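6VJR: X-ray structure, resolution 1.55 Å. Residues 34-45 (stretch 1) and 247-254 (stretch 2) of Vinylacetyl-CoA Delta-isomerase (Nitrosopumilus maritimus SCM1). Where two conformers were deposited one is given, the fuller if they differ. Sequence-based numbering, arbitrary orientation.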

ATOM      1  N   MET A  34      -7.194  27.148 -26.372  1.00 16.38           N
ATOM      2  CA  MET A  34      -7.485  26.126 -25.383  1.00 17.57           C
ATOM      3  C   MET A  34      -7.738  24.773 -26.030  1.00 16.58           C
ATOM      4  O   MET A  34      -7.528  23.731 -25.392  1.00 17.44           O
ATOM      5  CB  MET A  34      -8.682  26.521 -24.517  1.00 18.34           C
ATOM      6  CG  MET A  34      -8.939  25.589 -23.368  1.00 21.95           C
ATOM      7  SD  MET A  34     -10.125  26.245 -22.192  1.00 22.02           S
ATOM      8  CE  MET A  34     -11.011  24.751 -21.683  1.00 22.79           C
ATOM      9  N   ILE A  35      -8.148  24.794 -27.293  1.00 15.09           N
ATOM     10  CA  ILE A  35      -8.574  23.604 -28.014  1.00 15.59           C
ATOM     11  C   ILE A  35      -7.451  23.083 -28.911  1.00 14.33           C
ATOM     12  O   ILE A  35      -7.314  21.870 -29.115  1.00 15.79           O
ATOM     13  CB  ILE A  35      -9.856  23.897 -28.798  1.00 14.97           C
ATOM     14  CG1 ILE A  35     -10.966  24.449 -27.882  1.00 16.10           C
ATOM     15  CG2 ILE A  35     -10.318  22.669 -29.595  1.00 15.18           C
ATOM     16  CD1 ILE A  35     -12.257  24.783 -28.614  1.00 16.39           C
ATOM     17  N   ARG A  36      -6.621  23.981 -29.439  1.00 14.85           N
ATOM     18  CA  ARG A  36      -5.638  23.581 -30.423  1.00 14.98           C
ATOM     19  C   ARG A  36      -4.711  22.483 -29.883  1.00 14.15           C
ATOM     20  O   ARG A  36      -4.353  21.572 -30.612  1.00 13.93           O
ATOM     21  CB  ARG A  36      -4.846  24.759 -30.986  1.00 17.36           C
ATOM     22  CG  ARG A  36      -3.763  24.375 -31.990  1.00 17.66           C
ATOM     23  CD  ARG A  36      -4.326  23.571 -33.130  1.00 20.14           C
ATOM     24  NE  ARG A  36      -3.312  23.455 -34.179  1.00 22.38           N
ATOM     25  CZ  ARG A  36      -3.146  24.284 -35.195  1.00 24.47           C
ATOM     26  NH1 ARG A  36      -3.945  25.314 -35.343  1.00 27.10           N
ATOM     27  NH2 ARG A  36      -2.144  24.112 -36.024  1.00 25.10           N
ATOM     28  N   PRO A  37      -4.260  22.471 -28.616  1.00 14.21           N
ATOM     29  CA  PRO A  37      -3.357  21.394 -28.179  1.00 14.19           C
ATOM     30  C   PRO A  37      -3.970  20.003 -28.347  1.00 14.10           C
ATOM     31  O   PRO A  37      -3.273  19.049 -28.658  1.00 13.82           O
ATOM     32  CB  PRO A  37      -3.086  21.739 -26.701  1.00 15.62           C
ATOM     33  CG  PRO A  37      -3.245  23.258 -26.691  1.00 15.47           C
ATOM     34  CD  PRO A  37      -4.435  23.507 -27.582  1.00 14.59           C
ATOM     35  N   SER A  38      -5.292  19.864 -28.106  1.00 14.56           N
ATOM     36  CA  SER A  38      -5.929  18.569 -28.315  1.00 13.46           C
ATOM     37  C   SER A  38      -5.942  18.158 -29.794  1.00 13.26           C
ATOM     38  O   SER A  38      -5.803  16.976 -30.128  1.00 14.34           O
ATOM     39  CB  SER A  38      -7.318  18.550 -27.730  1.00 15.10           C
ATOM     40  OG  SER A  38      -8.264  19.393 -28.369  1.00 14.63           O
ATOM     41  N   ILE A  39      -6.131  19.127 -30.664  1.00 12.55           N
ATOM     42  CA  ILE A  39      -6.048  18.901 -32.110  1.00 12.45           C
ATOM     43  C   ILE A  39      -4.665  18.398 -32.496  1.00 13.22           C
ATOM     44  O   ILE A  39      -4.516  17.510 -33.332  1.00 13.95           O
ATOM     45  CB  ILE A  39      -6.522  20.159 -32.846  1.00 13.72           C
ATOM     46  CG1 ILE A  39      -8.051  20.279 -32.650  1.00 14.22           C
ATOM     47  CG2 ILE A  39      -6.127  20.157 -34.303  1.00 14.58           C
ATOM     48  CD1 ILE A  39      -8.615  21.619 -33.012  1.00 16.60           C
ATOM     49  N   ASN A  40      -3.648  19.055 -31.977  1.00 13.63           N
ATOM     50  CA  ASN A  40      -2.268  18.681 -32.243  1.00 13.42           C
ATOM     51  C   ASN A  40      -2.012  17.228 -31.862  1.00 13.85           C
ATOM     52  O   ASN A  40      -1.253  16.538 -32.544  1.00 15.38           O
ATOM     53  CB  ASN A  40      -1.317  19.594 -31.490  1.00 14.39           C
ATOM     54  CG  ASN A  40      -1.255  21.003 -32.026  1.00 16.09           C
ATOM     55  OD1 ASN A  40      -1.615  21.279 -33.173  1.00 16.61           O
ATOM     56  ND2 ASN A  40      -0.752  21.914 -31.223  1.00 17.00           N
ATOM     57  N   ALA A  41      -2.564  16.804 -30.730  1.00 13.80           N
ATOM     58  CA  ALA A  41      -2.412  15.424 -30.286  1.00 13.46           C
ATOM     59  C   ALA A  41      -3.016  14.483 -31.316  1.00 14.88           C
ATOM     60  O   ALA A  41      -2.398  13.484 -31.667  1.00 15.72           O
ATOM     61  CB  ALA A  41      -3.004  15.244 -28.909  1.00 14.53           C
ATOM     62  N   VAL A  42      -4.249  14.751 -31.760  1.00 13.79           N
ATOM     63  CA  VAL A  42      -4.819  13.893 -32.783  1.00 14.79           C
ATOM     64  C   VAL A  42      -3.997  13.945 -34.070  1.00 14.74           C
ATOM     65  O   VAL A  42      -3.814  12.906 -34.721  1.00 15.02           O
ATOM     66  CB  VAL A  42      -6.293  14.218 -33.042  1.00 15.43           C
ATOM     67  CG1 VAL A  42      -6.855  13.300 -34.099  1.00 17.45           C
ATOM     68  CG2 VAL A  42      -7.103  14.138 -31.754  1.00 16.28           C
ATOM     69  N   ALA A  43      -3.483  15.125 -34.447  1.00 13.85           N
ATOM     70  CA  ALA A  43      -2.705  15.213 -35.680  1.00 14.23           C
ATOM     71  C   ALA A  43      -1.506  14.268 -35.616  1.00 14.62           C
ATOM     72  O   ALA A  43      -1.063  13.751 -36.617  1.00 16.54           O
ATOM     73  CB  ALA A  43      -2.254  16.626 -35.915  1.00 15.30           C
ATOM     74  N   GLU A  44      -0.904  14.115 -34.434  1.00 16.06           N
ATOM     75  CA  GLU A  44       0.249  13.235 -34.257  1.00 16.74           C
ATOM     76  C   GLU A  44      -0.084  11.760 -34.534  1.00 15.67           C
ATOM     77  O   GLU A  44       0.797  10.989 -34.929  1.00 16.58           O
ATOM     78  CB  GLU A  44       0.912  13.444 -32.890  1.00 17.97           C
ATOM     79  CG  GLU A  44       1.903  12.345 -32.539  1.00 19.70           C
ATOM     80  CD  GLU A  44       3.176  12.211 -33.370  1.00 22.04           C
ATOM     81  OE1 GLU A  44       3.446  13.036 -34.271  1.00 23.86           O
ATOM     82  OE2 GLU A  44       3.898  11.193 -33.119  1.00 23.14           O
ATOM     83  N   THR A  45      -1.352  11.357 -34.407  1.00 15.55           N
ATOM     84  CA  THR A  45      -1.736   9.995 -34.744  1.00 15.04           C
ATOM     85  C   THR A  45      -1.630   9.769 -36.256  1.00 16.97           C
ATOM     86  O   THR A  45      -1.401   8.644 -36.664  1.00 20.55           O
ATOM     87  CB  THR A  45      -3.150   9.658 -34.287  1.00 16.18           C
ATOM     88  OG1 THR A  45      -4.209  10.293 -34.998  1.00 15.93           O
ATOM     89  CG2 THR A  45      -3.344   9.886 -32.799  1.00 16.95           C
ATOM     90  N   ASN A 247       3.185  21.390 -20.805  1.00 13.94           N
ATOM     91  CA  ASN A 247       3.164  20.794 -22.125  1.00 13.22           C
ATOM     92  C   ASN A 247       2.314  21.699 -23.002  1.00 13.68           C
ATOM     93  O   ASN A 247       1.076  21.642 -22.993  1.00 15.27           O
ATOM     94  CB  ASN A 247       2.560  19.408 -22.015  1.00 14.32           C
ATOM     95  CG  ASN A 247       2.492  18.635 -23.311  1.00 13.61           C
ATOM     96  OD1 ASN A 247       2.598  19.193 -24.417  1.00 14.24           O
ATOM     97  ND2 ASN A 247       2.336  17.321 -23.159  1.00 14.36           N
ATOM     98  N   ALA A 248       2.985  22.581 -23.749  1.00 14.92           N
ATOM     99  CA  ALA A 248       2.236  23.603 -24.466  1.00 13.83           C
ATOM    100  C   ALA A 248       1.650  23.076 -25.785  1.00 14.68           C
ATOM    101  O   ALA A 248       0.659  23.633 -26.281  1.00 18.02           O
ATOM    102  CB  ALA A 248       3.102  24.781 -24.725  1.00 15.29           C
ATOM    103  N   LYS A 249       2.249  22.029 -26.339  1.00 15.18           N
ATOM    104  CA  LYS A 249       1.811  21.619 -27.665  1.00 15.99           C
ATOM    105  C   LYS A 249       0.619  20.667 -27.659  1.00 15.35           C
ATOM    106  O   LYS A 249      -0.142  20.647 -28.632  1.00 16.25           O
ATOM    107  CB  LYS A 249       2.938  20.949 -28.443  1.00 18.80           C
ATOM    108  CG  LYS A 249       2.593  20.597 -29.883  1.00 23.43           C
ATOM    109  CD  LYS A 249       3.797  20.179 -30.709  1.00 27.18           C
ATOM    110  CE  LYS A 249       3.383  19.928 -32.112  1.00 29.91           C
ATOM    111  NZ  LYS A 249       4.533  19.428 -32.878  1.00 32.91           N
ATOM    112  N   PHE A 250       0.449  19.902 -26.569  1.00 14.28           N
ATOM    113  CA  PHE A 250      -0.504  18.806 -26.550  1.00 13.77           C
ATOM    114  C   PHE A 250      -1.364  18.850 -25.299  1.00 15.20           C
ATOM    115  O   PHE A 250      -0.871  19.116 -24.224  1.00 17.69           O
ATOM    116  CB  PHE A 250       0.225  17.462 -26.623  1.00 14.28           C
ATOM    117  CG  PHE A 250       1.132  17.315 -27.824  1.00 14.38           C
ATOM    118  CD1 PHE A 250       0.581  17.177 -29.081  1.00 15.21           C
ATOM    119  CD2 PHE A 250       2.508  17.239 -27.669  1.00 14.98           C
ATOM    120  CE1 PHE A 250       1.395  16.974 -30.183  1.00 16.29           C
ATOM    121  CE2 PHE A 250       3.309  17.040 -28.763  1.00 15.17           C
ATOM    122  CZ  PHE A 250       2.758  16.866 -30.014  1.00 15.09           C
ATOM    123  N   GLY A 251      -2.605  18.437 -25.477  1.00 15.30           N
ATOM    124  CA  GLY A 251      -3.572  18.285 -24.396  1.00 16.14           C
ATOM    125  C   GLY A 251      -4.735  17.406 -24.838  1.00 15.67           C
ATOM    126  O   GLY A 251      -4.807  16.931 -25.994  1.00 16.82           O
ATOM    127  N   GLY A 252      -5.689  17.264 -23.926  1.00 16.22           N
ATOM    128  CA  GLY A 252      -6.891  16.488 -24.194  1.00 17.25           C
ATOM    129  C   GLY A 252      -8.114  17.391 -24.293  1.00 15.64           C
ATOM    130  O   GLY A 252      -8.024  18.615 -24.211  1.00 16.16           O
ATOM    131  N   GLN A 253      -9.254  16.769 -24.582  1.00 15.66           N
ATOM    132  CA  GLN A 253     -10.494  17.492 -24.814  1.00 14.85           C
ATOM    133  C   GLN A 253     -11.640  16.599 -24.370  1.00 14.49           C
ATOM    134  O   GLN A 253     -11.700  15.441 -24.797  1.00 14.30           O
ATOM    135  CB  GLN A 253     -10.681  17.734 -26.325  1.00 15.06           C
ATOM    136  CG  GLN A 253     -12.105  18.130 -26.743  1.00 16.33           C
ATOM    137  CD  GLN A 253     -12.208  18.314 -28.242  1.00 16.28           C
ATOM    138  OE1 GLN A 253     -12.683  17.443 -28.983  1.00 17.33           O
ATOM    139  NE2 GLN A 253     -11.725  19.459 -28.683  1.00 17.16           N
ATOM    140  N   GLU A 254     -12.550  17.192 -23.595  0.56 14.23           N
ATOM    141  CA  GLU A 254     -13.817  16.569 -23.264  0.56 14.67           C
ATOM    142  C   GLU A 254     -14.936  17.579 -23.493  0.56 13.85           C
ATOM    143  O   GLU A 254     -14.745  18.798 -23.296  0.56 11.17           O
ATOM    144  CB  GLU A 254     -13.820  16.091 -21.810  0.56 16.01           C
ATOM    145  CG  GLU A 254     -12.654  15.165 -21.467  0.56 15.86           C
ATOM    146  CD  GLU A 254     -11.359  15.880 -21.074  0.56 18.87           C
ATOM    147  OE1 GLU A 254     -11.392  16.833 -20.250  0.56 20.56           O
ATOM    148  OE2 GLU A 254     -10.282  15.446 -21.570  0.56 21.42           O
TER
HETATM  149  O   HOH W   1      -6.716  21.206 -25.861  1.00 20.74           O

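What holds an irregular segment of chain against a helix? Most of the polar work is done by backbone carbonyls. The best hydrogen bond across the contact runs from Asn40 ND2 to Lys249 O, 2.9 Å long with an angle of 163° at the hydrogen. Asn40 can reach it because its CA-to-CB bond points toward the other stretch, and its amide is held at both ends: Asn40 OD1 accepts from Arg36 NE at 2.9 Å, one helical turn earlier. The arginine thus satisfies the oxygen while the nitrogen serves Lys249 O. Lys249 O also lies 3.3 Å from Pro37 CA, in a CA-H...O contact, so it meets the helix at two points.

How is the carbonyl of Pro37 shared? Within the helix, Pro37 O accepts from Ala41 N at 3.1 Å, the ordinary helical bond. Pro37 O also receives a weak hydrogen bond from Gly251 N, 3.3 Å away with an angle of 146°, and a CA-H...O contact from Phe250 CA at 3.5 Å. The close approach of the two backbones makes this possible: Pro37 CA and Phe250 CA are 4.2 Å apart. One residue further along, Gly251 O sits 3.1 Å from Ser38 CA, again as a CA-H...O contact. Gly251 lies close to the helix without a side chain, although the coordinates leave room for a CB there.

What satisfies Ser38, which lies in the thick of the contact? The side chain takes the p rotamer and turns back to its own stretch, where Ser38 OG donates to Ile35 O at 2.8 Å. Ser38 OG also comes within 3.5 Å of Gln253 NE2, but the angle is poor and this is not a hydrogen bond; both atoms find partners elsewhere in the structure. The backbone amide has two acceptors, a weak bond from Ser38 N to Ile35 O at 3.0 Å and a hydrogen bond to water 1, whose oxygen is 3.0 Å from Ser38 N. Met34 O lies 2.7 Å from the water oxygen and Gly252 O 3.3 Å from it, the latter a weak bond. With atoms elsewhere counted, more acceptors surround this water than it has protons, so not all can be served at once.

Where does Phe250 fit among these polar groups? Its CA-to-CB bond points away from the helix, yet the end of the side chain comes nearer and brings the ring alongside Asn40 and Ala41. Ala41 N, 3.6 Å from Phe250 CD1, and Asn40 O, 3.6 Å from Phe250 CE1, both lie at the ring edge, near its plane. Both polar atoms are satisfied within the helix: Ala41 N donates to Pro37 O, and Asn40 O accepts from Glu44 N at 3.1 Å. The apolar part is modest: Ala41 CB packs 4.1 Å from Phe250 CD1. Phe250 N is satisfied within its own stretch, donating to Asn247 OD1 at 3.1 Å.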